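Local coordinates for sarcolemmal membrane-associated protein (Homo sapiens, PDB 6AR0) that associates as full-length protein with the STRIPAK phosphatase complex, which dephosphorylates STK3 and so inhibits Hippo signalling, and is represented here by its FHA domain, at residues Pro12-Leu24 with Arg38-Val50. Residues are numbered along the deposited sequence; the frame is centred on the assembly and turned at random.
Sequences PNSHPFQERHVYL and RPAQNNATFDCKV
Arg20, on the edge strand 20-23 of one sheet of the FHA beta-sandwich, reaches across to Phe46 and to the backbone of strand 44-46, the edge strand of the other sheet. The chain bends at chi2 (-61°), which turns the guanidinium towards the 38-50 segment. NH1 and NH2 both grip the carbonyl oxygen of Thr45, end-on and from the same face of its plane, with NH1 of Arg20 2.8 Å from Thr45 O. Arg20 NH1 also donates to Asn43 O (2.9 Å), from well above the carbonyl plane. One guanidinium face lies over the Phe46 ring, the planes 27° apart. Replacing the arginine with a leucine would probably leave the Thr45 and Asn43 carbonyls without these donors and uncover part of the Phe46 ring. That ring turns its edge into the face of Phe17, a T-shaped pair with centroids 5.0 Å apart. Asn43 OD1 accepts from Thr45 N, in an Asx turn, and from Ala40 N, the two donors reaching it from opposite faces of its amide plane. Beyond the arginine, Gln41 in the Ala40-Asn43 type I turn docks on strand 20-23: its carbonyl accepts from His21 N, while its extended side chain ends in OE1, which a water bridges to His21 O. At the far end, the His15 ring lies by Cys48, and its NE2 makes a weak hydrogen bond to Asp47 O (3.0 Å, 124° at the hydrogen).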
ATOM      1  N   PRO A  12      -3.759  13.541  -4.114  1.00 11.57           N
ATOM      2  CA  PRO A  12      -3.990  14.247  -5.379  1.00 12.12           C
ATOM      3  C   PRO A  12      -3.083  13.840  -6.514  1.00 13.87           C
ATOM      4  O   PRO A  12      -3.456  14.055  -7.677  1.00 16.75           O
ATOM      5  CB  PRO A  12      -3.766  15.716  -5.010  1.00 15.12           C
ATOM      6  CG  PRO A  12      -3.984  15.810  -3.586  1.00 16.02           C
ATOM      7  CD  PRO A  12      -3.597  14.478  -2.989  1.00 12.49           C
ATOM      8  N   ASN A  13      -1.887  13.335  -6.234  1.00 11.72           N
ATOM      9  CA  ASN A  13      -0.951  12.943  -7.275  1.00 13.12           C
ATOM     10  C   ASN A  13      -1.000  11.452  -7.572  1.00 11.59           C
ATOM     11  O   ASN A  13      -0.085  10.926  -8.218  1.00 12.94           O
ATOM     12  CB  ASN A  13       0.470  13.407  -6.928  1.00 14.74           C
ATOM     13  CG  ASN A  13       0.953  12.901  -5.581  1.00 14.22           C
ATOM     14  OD1 ASN A  13       0.161  12.551  -4.711  1.00 15.08           O
ATOM     15  ND2 ASN A  13       2.270  12.859  -5.405  1.00 16.99           N
ATOM     16  N   SER A  14      -2.056  10.772  -7.134  1.00 10.28           N
ATOM     17  CA  SER A  14      -2.204   9.351  -7.359  1.00  9.20           C
ATOM     18  C   SER A  14      -2.984   9.059  -8.630  1.00  9.21           C
ATOM     19  O   SER A  14      -3.899   9.796  -9.015  1.00 10.53           O
ATOM     20  CB  SER A  14      -2.997   8.751  -6.208  1.00  9.18           C
ATOM     21  OG  SER A  14      -3.057   7.347  -6.266  1.00  8.47           O
ATOM     22  N   HIS A  15      -2.641   7.950  -9.256  1.00  9.28           N
ATOM     23  CA  HIS A  15      -3.579   7.295 -10.141  1.00  9.24           C
ATOM     24  C   HIS A  15      -4.885   7.071  -9.373  1.00  9.18           C
ATOM     25  O   HIS A  15      -4.847   6.699  -8.195  1.00  9.12           O
ATOM     26  CB  HIS A  15      -2.939   5.968 -10.544  1.00 10.15           C
ATOM     27  CG  HIS A  15      -3.687   5.200 -11.566  1.00 11.98           C
ATOM     28  ND1 HIS A  15      -3.791   5.589 -12.883  1.00 14.50           N
ATOM     29  CD2 HIS A  15      -4.296   3.998 -11.473  1.00 14.87           C
ATOM     30  CE1 HIS A  15      -4.473   4.669 -13.548  1.00 16.14           C
ATOM     31  NE2 HIS A  15      -4.792   3.699 -12.712  1.00 17.27           N
ATOM     32  N   PRO A  16      -6.050   7.305  -9.968  1.00  9.81           N
ATOM     33  CA  PRO A  16      -7.282   7.297  -9.165  1.00  9.92           C
ATOM     34  C   PRO A  16      -7.627   5.930  -8.595  1.00  9.98           C
ATOM     35  O   PRO A  16      -7.494   4.899  -9.259  1.00 10.59           O
ATOM     36  CB  PRO A  16      -8.344   7.753 -10.164  1.00 11.78           C
ATOM     37  CG  PRO A  16      -7.565   8.611 -11.110  1.00 13.35           C
ATOM     38  CD  PRO A  16      -6.288   7.864 -11.311  1.00 11.86           C
ATOM     39  N   PHE A  17      -8.109   5.940  -7.353  1.00  9.45           N
ATOM     40  CA  PHE A  17      -8.721   4.768  -6.743  1.00  9.98           C
ATOM     41  C   PHE A  17      -9.733   5.247  -5.720  1.00  9.35           C
ATOM     42  O   PHE A  17      -9.649   6.378  -5.234  1.00 11.64           O
ATOM     43  CB  PHE A  17      -7.694   3.807  -6.106  1.00  9.58           C
ATOM     44  CG  PHE A  17      -6.980   4.354  -4.892  1.00  8.73           C
ATOM     45  CD1 PHE A  17      -5.795   5.071  -5.021  1.00  8.81           C
ATOM     46  CD2 PHE A  17      -7.482   4.120  -3.625  1.00  8.62           C
ATOM     47  CE1 PHE A  17      -5.127   5.530  -3.907  1.00 10.05           C
ATOM     48  CE2 PHE A  17      -6.815   4.580  -2.511  1.00  8.96           C
ATOM     49  CZ  PHE A  17      -5.636   5.278  -2.646  1.00  9.00           C
ATOM     50  N   GLN A  18     -10.684   4.379  -5.391  1.00  9.86           N
ATOM     51  CA  GLN A  18     -11.680   4.688  -4.379  1.00  9.94           C
ATOM     52  C   GLN A  18     -11.212   4.218  -3.006  1.00  9.21           C
ATOM     53  O   GLN A  18     -10.542   3.189  -2.872  1.00  9.20           O
ATOM     54  CB  GLN A  18     -13.029   4.056  -4.731  1.00 12.88           C
ATOM     55  CG  GLN A  18     -13.587   4.513  -6.072  1.00 17.36           C
ATOM     56  CD  GLN A  18     -13.733   6.030  -6.168  1.00 29.31           C
ATOM     57  OE1 GLN A  18     -14.378   6.659  -5.327  1.00 27.61           O
ATOM     58  NE2 GLN A  18     -13.129   6.620  -7.197  1.00 34.77           N
ATOM     59  N   GLU A  19     -11.602   4.974  -1.986  1.00  9.68           N
ATOM     60  CA  GLU A  19     -11.152   4.743  -0.619  1.00  9.09           C
ATOM     61  C   GLU A  19     -11.373   3.297  -0.193  1.00  9.08           C
ATOM     62  O   GLU A  19     -12.434   2.709  -0.436  1.00 10.12           O
ATOM     63  CB  GLU A  19     -11.932   5.683   0.298  1.00 10.98           C
ATOM     64  CG  GLU A  19     -11.658   5.520   1.777  1.00 11.26           C
ATOM     65  CD  GLU A  19     -12.352   6.597   2.595  1.00 12.77           C
ATOM     66  OE1 GLU A  19     -12.554   7.717   2.065  1.00 16.94           O
ATOM     67  OE2 GLU A  19     -12.716   6.325   3.749  1.00 13.82           O
ATOM     68  N   ARG A  20     -10.375   2.739   0.496  1.00  7.75           N
ATOM     69  CA  ARG A  20     -10.401   1.348   0.927  1.00  7.66           C
ATOM     70  C   ARG A  20     -10.469   1.275   2.445  1.00  7.91           C
ATOM     71  O   ARG A  20      -9.756   2.004   3.141  1.00  8.41           O
ATOM     72  CB  ARG A  20      -9.162   0.590   0.443  1.00  7.87           C
ATOM     73  CG  ARG A  20      -8.860   0.766  -1.031  1.00  8.17           C
ATOM     74  CD  ARG A  20     -10.004   0.255  -1.909  1.00  8.34           C
ATOM     75  NE  ARG A  20      -9.716   0.437  -3.330  1.00  8.63           N
ATOM     76  CZ  ARG A  20      -8.984  -0.395  -4.076  1.00  8.16           C
ATOM     77  NH1 ARG A  20      -8.468  -1.497  -3.564  1.00  8.75           N
ATOM     78  NH2 ARG A  20      -8.755  -0.112  -5.346  1.00  9.24           N
ATOM     79  N   HIS A  21     -11.334   0.400   2.945  1.00  7.62           N
ATOM     80  CA  HIS A  21     -11.444   0.078   4.368  1.00  7.88           C
ATOM     81  C   HIS A  21     -10.966  -1.361   4.511  1.00  7.46           C
ATOM     82  O   HIS A  21     -11.738  -2.295   4.319  1.00  8.55           O
ATOM     83  CB  HIS A  21     -12.884   0.245   4.882  1.00  8.36           C
ATOM     84  CG  HIS A  21     -13.365   1.660   4.856  1.00  9.38           C
ATOM     85  ND1 HIS A  21     -14.643   2.024   5.232  1.00 10.72           N
ATOM     86  CD2 HIS A  21     -12.732   2.799   4.493  1.00 10.22           C
ATOM     87  CE1 HIS A  21     -14.764   3.336   5.107  1.00 10.24           C
ATOM     88  NE2 HIS A  21     -13.616   3.829   4.673  1.00  9.85           N
ATOM     89  N   VAL A  22      -9.679  -1.523   4.800  1.00  7.33           N
ATOM     90  CA  VAL A  22      -9.005  -2.821   4.727  1.00  7.61           C
ATOM     91  C   VAL A  22      -8.809  -3.343   6.144  1.00  6.90           C
ATOM     92  O   VAL A  22      -7.949  -2.856   6.881  1.00  8.49           O
ATOM     93  CB  VAL A  22      -7.658  -2.727   3.993  1.00  7.92           C
ATOM     94  CG1 VAL A  22      -6.991  -4.100   3.914  1.00  9.28           C
ATOM     95  CG2 VAL A  22      -7.828  -2.135   2.603  1.00  8.90           C
ATOM     96  N   TYR A  23      -9.571  -4.360   6.520  1.00  8.21           N
ATOM     97  CA  TYR A  23      -9.405  -4.988   7.817  1.00  8.12           C
ATOM     98  C   TYR A  23      -8.225  -5.952   7.794  1.00  8.57           C
ATOM     99  O   TYR A  23      -7.967  -6.637   6.799  1.00 10.59           O
ATOM    100  CB  TYR A  23     -10.703  -5.686   8.221  1.00  8.84           C
ATOM    101  CG  TYR A  23     -11.784  -4.680   8.497  1.00  9.57           C
ATOM    102  CD1 TYR A  23     -11.808  -3.989   9.694  1.00 10.82           C
ATOM    103  CD2 TYR A  23     -12.763  -4.391   7.547  1.00 10.90           C
ATOM    104  CE1 TYR A  23     -12.787  -3.042   9.949  1.00 12.42           C
ATOM    105  CE2 TYR A  23     -13.746  -3.445   7.799  1.00 13.68           C
ATOM    106  CZ  TYR A  23     -13.756  -2.788   8.998  1.00 11.94           C
ATOM    107  OH  TYR A  23     -14.742  -1.858   9.263  1.00 15.11           O
ATOM    108  N   LEU A  24      -7.490  -5.976   8.893  1.00  8.84           N
ATOM    109  CA  LEU A  24      -6.189  -6.640   8.990  1.00  9.06           C
ATOM    110  C   LEU A  24      -6.196  -7.762  10.028  1.00 11.02           C
ATOM    111  O   LEU A  24      -5.257  -7.924  10.818  1.00 11.83           O
ATOM    112  CB  LEU A  24      -5.095  -5.623   9.297  1.00  8.78           C
ATOM    113  CG  LEU A  24      -4.875  -4.563   8.216  1.00  9.93           C
ATOM    114  CD1 LEU A  24      -3.858  -3.546   8.696  1.00 13.05           C
ATOM    115  CD2 LEU A  24      -4.430  -5.175   6.900  1.00 13.77           C
ATOM    116  N   ARG A  38      -9.539  -8.734  -8.044  1.00 13.45           N
ATOM    117  CA  ARG A  38      -9.908  -7.420  -8.516  1.00 12.54           C
ATOM    118  C   ARG A  38     -10.057  -6.441  -7.360  1.00 11.91           C
ATOM    119  O   ARG A  38     -10.175  -6.838  -6.195  1.00 12.86           O
ATOM    120  CB  ARG A  38     -11.238  -7.503  -9.269  1.00 15.05           C
ATOM    121  CG  ARG A  38     -11.184  -8.420 -10.488  1.00 16.38           C
ATOM    122  CD  ARG A  38     -10.125  -7.952 -11.474  1.00 13.57           C
ATOM    123  NE  ARG A  38     -10.182  -8.678 -12.738  1.00 15.36           N
ATOM    124  CZ  ARG A  38      -9.320  -8.514 -13.732  1.00 14.28           C
ATOM    125  NH1 ARG A  38      -8.341  -7.636 -13.625  1.00 15.15           N
ATOM    126  NH2 ARG A  38      -9.449  -9.215 -14.847  1.00 17.69           N
ATOM    127  N   PRO A  39     -10.026  -5.142  -7.648  1.00 10.94           N
ATOM    128  CA  PRO A  39     -10.212  -4.145  -6.587  1.00 11.49           C
ATOM    129  C   PRO A  39     -11.546  -4.309  -5.879  1.00 11.72           C
ATOM    130  O   PRO A  39     -12.564  -4.611  -6.496  1.00 13.88           O
ATOM    131  CB  PRO A  39     -10.156  -2.815  -7.346  1.00 12.24           C
ATOM    132  CG  PRO A  39      -9.367  -3.118  -8.572  1.00 13.08           C
ATOM    133  CD  PRO A  39      -9.741  -4.513  -8.946  1.00 12.86           C
ATOM    134  N   ALA A  40     -11.533  -4.070  -4.575  1.00 11.75           N
ATOM    135  CA  ALA A  40     -12.745  -4.023  -3.772  1.00 13.25           C
ATOM    136  C   ALA A  40     -12.481  -3.113  -2.584  1.00 12.50           C
ATOM    137  O   ALA A  40     -11.334  -2.843  -2.229  1.00 11.57           O
ATOM    138  CB  ALA A  40     -13.152  -5.410  -3.272  1.00 15.29           C
ATOM    139  N   GLN A  41     -13.560  -2.652  -1.947  1.00 13.90           N
ATOM    140  CA  GLN A  41     -13.402  -1.748  -0.811  1.00 13.76           C
ATOM    141  C   GLN A  41     -12.546  -2.361   0.286  1.00 13.29           C
ATOM    142  O   GLN A  41     -11.819  -1.642   0.991  1.00 13.00           O
ATOM    143  CB  GLN A  41     -14.758  -1.391  -0.236  1.00 14.79           C
ATOM    144  CG  GLN A  41     -14.656  -0.604   1.049  1.00 15.86           C
ATOM    145  CD  GLN A  41     -16.015  -0.231   1.567  1.00 17.52           C
ATOM    146  OE1 GLN A  41     -16.405  -0.606   2.669  1.00 18.47           O
ATOM    147  NE2 GLN A  41     -16.757   0.518   0.771  1.00 16.95           N
ATOM    148  N   ASN A  42     -12.654  -3.668   0.505  1.00 14.31           N
ATOM    149  CA  ASN A  42     -11.962  -4.288   1.620  1.00 14.75           C
ATOM    150  C   ASN A  42     -10.593  -4.815   1.254  1.00 13.83           C
ATOM    151  O   ASN A  42     -10.031  -5.599   2.029  1.00 15.92           O
ATOM    152  CB  ASN A  42     -12.810  -5.398   2.246  1.00 17.82           C
ATOM    153  CG  ASN A  42     -12.939  -6.608   1.353  1.00 17.97           C
ATOM    154  OD1 ASN A  42     -12.744  -6.520   0.140  1.00 22.01           O
ATOM    155  ND2 ASN A  42     -13.277  -7.749   1.947  1.00 23.71           N
ATOM    156  N   ASN A  43     -10.023  -4.392   0.120  1.00 12.51           N
ATOM    157  CA  ASN A  43      -8.709  -4.890  -0.241  1.00 11.87           C
ATOM    158  C   ASN A  43      -7.809  -3.771  -0.739  1.00 10.38           C
ATOM    159  O   ASN A  43      -8.212  -2.600  -0.854  1.00  9.83           O
ATOM    160  CB  ASN A  43      -8.791  -6.098  -1.190  1.00 12.41           C
ATOM    161  CG  ASN A  43      -9.210  -5.744  -2.612  1.00 11.82           C
ATOM    162  OD1 ASN A  43      -8.883  -4.679  -3.147  1.00 10.68           O
ATOM    163  ND2 ASN A  43      -9.902  -6.677  -3.259  1.00 13.11           N
ATOM    164  N   ALA A  44      -6.562  -4.157  -0.979  1.00  8.29           N
ATOM    165  CA  ALA A  44      -5.518  -3.272  -1.455  1.00  8.14           C
ATOM    166  C   ALA A  44      -5.028  -3.733  -2.820  1.00  7.19           C
ATOM    167  O   ALA A  44      -3.833  -3.720  -3.115  1.00  8.61           O
ATOM    168  CB  ALA A  44      -4.398  -3.141  -0.427  1.00  9.36           C
ATOM    169  N   THR A  45      -5.977  -4.134  -3.658  1.00  7.96           N
ATOM    170  CA  THR A  45      -5.728  -4.483  -5.049  1.00  8.20           C
ATOM    171  C   THR A  45      -6.123  -3.294  -5.914  1.00  8.22           C
ATOM    172  O   THR A  45      -7.223  -2.747  -5.764  1.00  8.39           O
ATOM    173  CB  THR A  45      -6.527  -5.722  -5.445  1.00  8.43           C
ATOM    174  OG1 THR A  45      -6.136  -6.807  -4.601  1.00 10.21           O
ATOM    175  CG2 THR A  45      -6.290  -6.095  -6.906  1.00  9.65           C
ATOM    176  N   PHE A  46      -5.225  -2.876  -6.802  1.00  7.81           N
ATOM    177  CA  PHE A  46      -5.406  -1.643  -7.556  1.00  8.00           C
ATOM    178  C   PHE A  46      -5.292  -1.888  -9.053  1.00  9.01           C
ATOM    179  O   PHE A  46      -4.369  -2.572  -9.517  1.00  9.13           O
ATOM    180  CB  PHE A  46      -4.379  -0.579  -7.148  1.00  9.27           C
ATOM    181  CG  PHE A  46      -4.454  -0.200  -5.692  1.00  7.87           C
ATOM    182  CD1 PHE A  46      -5.366   0.751  -5.238  1.00  9.01           C
ATOM    183  CD2 PHE A  46      -3.625  -0.812  -4.766  1.00  7.96           C
ATOM    184  CE1 PHE A  46      -5.436   1.071  -3.897  1.00  8.84           C
ATOM    185  CE2 PHE A  46      -3.712  -0.492  -3.426  1.00  8.59           C
ATOM    186  CZ  PHE A  46      -4.612   0.456  -2.998  1.00  8.78           C
ATOM    187  N   ASP A  47      -6.220  -1.316  -9.800  1.00  9.56           N
ATOM    188  CA  ASP A  47      -6.114  -1.262 -11.253  1.00 10.41           C
ATOM    189  C   ASP A  47      -5.139  -0.132 -11.554  1.00 10.01           C
ATOM    190  O   ASP A  47      -5.511   1.049 -11.576  1.00 12.32           O
ATOM    191  CB  ASP A  47      -7.494  -1.015 -11.841  1.00 11.35           C
ATOM    192  CG  ASP A  47      -7.490  -0.943 -13.333  1.00 14.16           C
ATOM    193  OD1 ASP A  47      -6.415  -1.162 -13.946  1.00 14.76           O
ATOM    194  OD2 ASP A  47      -8.575  -0.682 -13.891  1.00 16.51           O
ATOM    195  N   CYS A  48      -3.866  -0.494 -11.725  1.00 10.19           N
ATOM    196  CA  CYS A  48      -2.779   0.468 -11.912  1.00 10.52           C
ATOM    197  C   CYS A  48      -1.626  -0.279 -12.555  1.00 10.21           C
ATOM    198  O   CYS A  48      -1.141  -1.268 -11.999  1.00 11.09           O
ATOM    199  CB  CYS A  48      -2.348   1.049 -10.560  1.00 11.50           C
ATOM    200  SG  CYS A  48      -0.979   2.220 -10.640  1.00 13.27           S
ATOM    201  N   LYS A  49      -1.179   0.214 -13.709  1.00 12.26           N
ATOM    202  CA  LYS A  49      -0.255  -0.529 -14.550  1.00 12.93           C
ATOM    203  C   LYS A  49       1.080  -0.778 -13.865  1.00 12.10           C
ATOM    204  O   LYS A  49       1.731  -1.801 -14.125  1.00 14.03           O
ATOM    205  CB  LYS A  49      -0.028   0.255 -15.848  1.00 14.63           C
ATOM    206  CG  LYS A  49       0.745  -0.511 -16.889  1.00 15.62           C
ATOM    207  CD  LYS A  49       0.922   0.274 -18.170  1.00 18.13           C
ATOM    208  CE  LYS A  49       1.702  -0.529 -19.187  1.00 20.61           C
ATOM    209  NZ  LYS A  49       2.079   0.309 -20.339  1.00 21.32           N
ATOM    210  N   VAL A  50       1.540   0.175 -13.056  1.00 11.30           N
ATOM    211  CA  VAL A  50       2.911   0.146 -12.559  1.00 11.13           C
ATOM    212  C   VAL A  50       3.083  -0.744 -11.338  1.00 10.90           C
ATOM    213  O   VAL A  50       4.225  -0.920 -10.880  1.00 13.33           O
ATOM    214  CB  VAL A  50       3.449   1.575 -12.327  1.00 11.96           C
ATOM    215  CG1 VAL A  50       3.328   2.428 -13.595  1.00 15.87           C
ATOM    216  CG2 VAL A  50       2.740   2.246 -11.184  1.00 13.53           C
TER
HETATM  217  O   HOH W   1      -6.507   2.252  -9.155  1.00 11.86           O
HETATM  218  O   HOH W   2     -14.593  -2.625   4.023  1.00 15.81           O
HETATM  219  O   HOH W   3     -10.174  -6.584   4.632  1.00 16.67           O